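Local coordinates for restriction endonuclease PacI (Pseudomonas alcaligenes, PDB 3M7K) that recognises an eight-base-pair DNA target and cleaves it with a beta-beta-alpha-metal active site, as a rare-cutting HNH restriction endonuclease, at a contact of chain A with DNA. Coordinates in Å, arbitrary orientation; residue numbers count along the deposited sequence, not the author numbering.

A contact of chain A with DNA. Residues 28, 32, 36, 80-81. With nucleotides of chain B.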
loop_
_atom_site.group_PDB
_atom_site.type_symbol
_atom_site.label_atom_id
_atom_site.label_comp_id
_atom_site.label_asym_id
_atom_site.label_seq_id
_atom_site.Cartn_x
_atom_site.Cartn_y
_atom_site.Cartn_z
ATOM N N MET A 28 -9.901 22.464 -4.291
ATOM C CA MET A 28 -10.341 21.241 -3.615
ATOM C C MET A 28 -9.152 20.569 -2.920
ATOM O O MET A 28 -9.274 20.119 -1.782
ATOM C CB MET A 28 -11.053 20.305 -4.602
ATOM C CG MET A 28 -11.472 18.933 -4.066
ATOM S SD MET A 28 -13.079 18.868 -3.241
ATOM C CE MET A 28 -12.693 19.557 -1.618
ATOM N N ASN A 32 -8.723 19.996 1.147
ATOM C CA ASN A 32 -8.430 18.682 1.694
ATOM C C ASN A 32 -7.176 18.723 2.552
ATOM O O ASN A 32 -7.148 18.144 3.630
ATOM C CB ASN A 32 -8.264 17.649 0.569
ATOM C CG ASN A 32 -9.606 17.197 -0.016
ATOM O OD1 ASN A 32 -10.605 17.080 0.704
ATOM N ND2 ASN A 32 -9.630 16.936 -1.317
ATOM N N ASN A 36 -7.325 17.788 6.319
ATOM C CA ASN A 36 -6.520 16.610 6.675
ATOM C C ASN A 36 -5.478 16.919 7.754
ATOM O O ASN A 36 -5.318 16.146 8.691
ATOM C CB ASN A 36 -5.873 15.972 5.447
ATOM C CG ASN A 36 -6.908 15.362 4.495
ATOM O OD1 ASN A 36 -8.079 15.179 4.860
ATOM N ND2 ASN A 36 -6.483 15.040 3.283
ATOM N N ASN A 80 -11.568 7.306 -4.595
ATOM C CA ASN A 80 -11.245 7.817 -3.261
ATOM C C ASN A 80 -12.129 7.181 -2.159
ATOM O O ASN A 80 -13.020 6.401 -2.479
ATOM C CB ASN A 80 -11.221 9.355 -3.233
ATOM C CG ASN A 80 -12.566 10.002 -3.473
ATOM O OD1 ASN A 80 -13.637 9.453 -3.159
ATOM N ND2 ASN A 80 -12.517 11.229 -4.004
ATOM N N PRO A 81 -11.878 7.492 -0.870
ATOM C CA PRO A 81 -12.623 6.774 0.169
ATOM C C PRO A 81 -14.141 7.003 0.175
ATOM O O PRO A 81 -14.877 6.189 0.754
ATOM C CB PRO A 81 -11.984 7.283 1.464
ATOM C CG PRO A 81 -10.562 7.606 1.063
ATOM C CD PRO A 81 -10.752 8.251 -0.294
ATOM P P DA B 2 -4.864 12.594 -2.222
ATOM O OP1 DA B 2 -4.218 11.917 -3.366
ATOM O OP2 DA B 2 -4.599 14.031 -1.987
ATOM O "O5'" DA B 2 -6.445 12.394 -2.243
ATOM C "C5'" DA B 2 -7.020 11.319 -3.024
ATOM C "C4'" DA B 2 -8.462 11.634 -3.400
ATOM O "O4'" DA B 2 -9.284 11.656 -2.206
ATOM C "C3'" DA B 2 -8.716 12.986 -4.057
ATOM O "O3'" DA B 2 -9.781 12.850 -5.036
ATOM C "C2'" DA B 2 -9.113 13.915 -2.905
ATOM C "C1'" DA B 2 -9.813 12.948 -1.942
ATOM N N9 DA B 2 -9.575 13.168 -0.512
ATOM C C8 DA B 2 -8.669 13.988 0.111
ATOM N N7 DA B 2 -8.706 13.947 1.429
ATOM C C5 DA B 2 -9.702 13.017 1.689
ATOM C C6 DA B 2 -10.228 12.494 2.890
ATOM N N6 DA B 2 -9.781 12.869 4.093
ATOM N N1 DA B 2 -11.228 11.569 2.801
ATOM C C2 DA B 2 -11.666 11.207 1.588
ATOM N N3 DA B 2 -11.240 11.631 0.380
ATOM C C4 DA B 2 -10.248 12.535 0.511
ATOM P P DA B 3 -9.950 13.987 -6.161
ATOM O OP1 DA B 3 -9.367 13.492 -7.433
ATOM O OP2 DA B 3 -9.505 15.298 -5.617
ATOM O "O5'" DA B 3 -11.524 14.055 -6.263
ATOM C "C5'" DA B 3 -12.249 13.230 -7.152
ATOM C "C4'" DA B 3 -13.751 13.391 -6.908
ATOM O "O4'" DA B 3 -14.006 13.323 -5.483
ATOM C "C3'" DA B 3 -14.385 14.716 -7.328
ATOM O "O3'" DA B 3 -15.773 14.509 -7.556
ATOM C "C2'" DA B 3 -14.202 15.593 -6.092
ATOM C "C1'" DA B 3 -14.468 14.571 -4.986
ATOM N N9 DA B 3 -13.773 14.843 -3.725
ATOM C C8 DA B 3 -12.552 15.431 -3.545
ATOM N N7 DA B 3 -12.191 15.520 -2.285
ATOM C C5 DA B 3 -13.264 14.955 -1.592
ATOM C C6 DA B 3 -13.526 14.725 -0.215
ATOM N N6 DA B 3 -12.698 15.070 0.774
ATOM N N1 DA B 3 -14.682 14.112 0.117
ATOM C C2 DA B 3 -15.541 13.755 -0.848
ATOM N N3 DA B 3 -15.406 13.911 -2.163
ATOM C C4 DA B 3 -14.238 14.525 -2.470
HETATM O O HOH W 1 -8.023 16.941 -3.853
#
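Met28 lies over one face of the DA3 adenine, its thioether SD 3.5 Å from C8; DA2 lies toward the opposite face. The Asn32 amide, at the Hoogsteen edge of DA3, is turned nearly parallel to that base and also lies over the outer rim of DA2, with CG 3.3 Å from C8. Pro81 meets the other face of DA2 at its sugar-edge rim, ring carbon CD 3.5 Å from N3.

Here is the classic pairing of asparagine with adenine, used twice. The exocyclic amine N6 of DA3 donates to Asn32 OD1 (2.9 Å), approaching tilted from the carbonyl plane, while ND2 donates within the amide plane to N7. Asn36 repeats the pattern on DA2, in the major groove: OD1 accepts from N6, and ND2 donates almost straight to N7 (170° at H). Each pair of bonds fixes the rotation of its amide and matches the donor-acceptor pattern of adenine. A water also links Asn32 ND2 to the OP2 phosphate oxygen of DA3. An alanine in place of Asn32 would probably leave N6 and N7 of unpaired DA3 without their protein partners and thin the packing over the rim of DA2.

On the sugar side, Asn80 has CG between the backbone N and carbonyl carbon (chi1 66°), which carries ND2 toward the deoxyribose O4' of DA3 at 3.0 Å; its bond to O3' of DA2 is weak.

Met28, Asn32 and Asn36 recur one turn apart along helix 25-40, whose start is tied to a zinc ion by Cys24, just before it, and Cys27, in its first turn, whereas Asn80 and Pro81 approach from the loop preceding strand 90-93, which carries magnesium ligand Asp92.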